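Local coordinates for diol-dehydratase (Roseburia inulinivorans, PDB 5I2A), which catalyses the dehydration of 1,2-propanediol as a B12-independent glycyl radical enzyme that discriminates between substrates and enantiomers, at the interface of chains A and B. Numbering follows the deposited sequence. Chains: chain A/B, Diol-dehydratase.

The interface of chains A and B. Residues chain A 46-48, 201-202, 205; chain B 136, 139-140, 520.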
# COMPACT_ATOMS: atom_id res chain seq x y z
N GLY A 46 10.10 6.46 -7.39
CA GLY A 46 9.00 7.40 -7.47
C GLY A 46 7.80 6.85 -8.20
O GLY A 46 6.72 7.42 -8.13
N GLN A 47 7.98 5.74 -8.90
CA GLN A 47 6.89 5.10 -9.62
C GLN A 47 6.17 4.06 -8.75
O GLN A 47 6.72 3.64 -7.74
CB GLN A 47 7.41 4.47 -10.90
CG GLN A 47 7.86 5.48 -11.95
CD GLN A 47 8.41 4.80 -13.19
OE1 GLN A 47 7.77 3.93 -13.77
NE2 GLN A 47 9.61 5.19 -13.60
N PRO A 48 4.94 3.66 -9.13
CA PRO A 48 4.25 2.67 -8.30
C PRO A 48 5.03 1.35 -8.26
O PRO A 48 5.65 0.98 -9.26
CB PRO A 48 2.91 2.48 -9.02
CG PRO A 48 2.76 3.68 -9.89
CD PRO A 48 4.14 4.05 -10.30
N SER A 201 -6.47 4.30 -11.40
CA SER A 201 -5.01 4.46 -11.33
C SER A 201 -4.29 3.14 -11.03
O SER A 201 -3.29 2.81 -11.68
CB SER A 201 -4.63 5.49 -10.26
OG SER A 201 -4.95 6.81 -10.67
N THR A 202 -4.78 2.40 -10.05
CA THR A 202 -4.10 1.20 -9.59
C THR A 202 -4.39 0.01 -10.51
O THR A 202 -3.51 -0.79 -10.78
CB THR A 202 -4.50 0.86 -8.15
OG1 THR A 202 -5.94 0.85 -8.04
CG2 THR A 202 -3.90 1.89 -7.15
N CYS A 205 -2.45 0.67 -13.79
CA CYS A 205 -1.02 0.46 -13.59
C CYS A 205 -0.68 -1.05 -13.59
O CYS A 205 0.29 -1.46 -14.20
CB CYS A 205 -0.54 1.10 -12.28
SG CYS A 205 1.26 1.11 -12.07
N LEU B 136 4.81 10.15 -7.19
CA LEU B 136 3.92 8.99 -7.29
C LEU B 136 2.58 9.39 -7.91
O LEU B 136 2.05 8.68 -8.76
CB LEU B 136 3.71 8.35 -5.92
CG LEU B 136 2.82 7.10 -5.90
CD1 LEU B 136 3.40 6.03 -6.84
CD2 LEU B 136 2.67 6.54 -4.48
N SER B 139 2.83 9.63 -11.73
CA SER B 139 2.88 8.32 -12.39
C SER B 139 1.51 7.67 -12.45
O SER B 139 1.25 6.85 -13.31
CB SER B 139 3.87 7.40 -11.67
OG SER B 139 5.16 7.97 -11.63
N TYR B 140 0.61 8.05 -11.54
CA TYR B 140 -0.72 7.46 -11.51
C TYR B 140 -1.75 8.19 -12.39
O TYR B 140 -2.90 7.78 -12.46
CB TYR B 140 -1.25 7.40 -10.07
CG TYR B 140 -0.90 6.15 -9.30
CD1 TYR B 140 -0.99 4.88 -9.88
CD2 TYR B 140 -0.54 6.23 -7.96
CE1 TYR B 140 -0.71 3.73 -9.14
CE2 TYR B 140 -0.24 5.10 -7.23
CZ TYR B 140 -0.33 3.86 -7.81
OH TYR B 140 -0.05 2.76 -7.02
N LYS B 520 -0.70 6.14 0.17
CA LYS B 520 0.41 5.21 0.18
C LYS B 520 1.64 5.77 0.87
O LYS B 520 2.35 5.04 1.54
CB LYS B 520 0.75 4.78 -1.26
CG LYS B 520 -0.37 3.89 -1.88
CD LYS B 520 -0.11 3.57 -3.33
CE LYS B 520 -1.19 2.62 -3.91
NZ LYS B 520 -1.18 1.29 -3.27
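Part of the two-fold symmetric face between two copies of the dehydratase, this patch seats B:Tyr140, just past the end of helix 133-139, in a cleft of chain A between the loop 46-48 and the start of helix 200-233. Each contact recurs with the chains exchanged; the pair may or may not be the working form in solution.

Apolar packing dominates. A:Pro48 lies over one face of the B:Tyr140 ring as a CH-pi contact, its CG 3.9 Å from the ring centroid and displaced toward the rim, above CE1. The pyrrolidine and the phenol run past each other in opposite directions, so that A:Pro48 CB reaches the phenol end, 3.6 Å from B:Tyr140 OH. Across the ring from the proline, A:Ser201 CB packs 3.7 Å from B:Tyr140 CD1, and the methyl A:Thr202 CG2 approaches the hydroxyl end obliquely. The aromatic ring is thus sandwiched between loop and helix, and an alanine in place of B:Tyr140 would probably loosen the seating of A:Pro48 by removing the face on which it rests.

A second apolar group comes from helix 133-139. B:Leu136, with CG anti to its backbone N (chi1 -178°), extends CD1 obliquely to 3.8 Å from A:Pro48 CA, while B:Ser139 CB meets A:Pro48 CD at 3.6 Å. The proline is therefore touched by side chains of B:Leu136, B:Ser139 and B:Tyr140.

Polar contact across the patch runs from side chain to backbone. The hydroxyl A:Ser201 OG, anti to its own carbonyl carbon (chi1 -72°), donates a hydrogen bond to the main-chain carbonyl B:Tyr140 O. This bond ties down the backbone of the residue whose ring is sandwiched. At 2.9 Å from B:Tyr140 O, A:Ser201 OG sits above the carbonyl plane, with a C=O...donor angle of 138°.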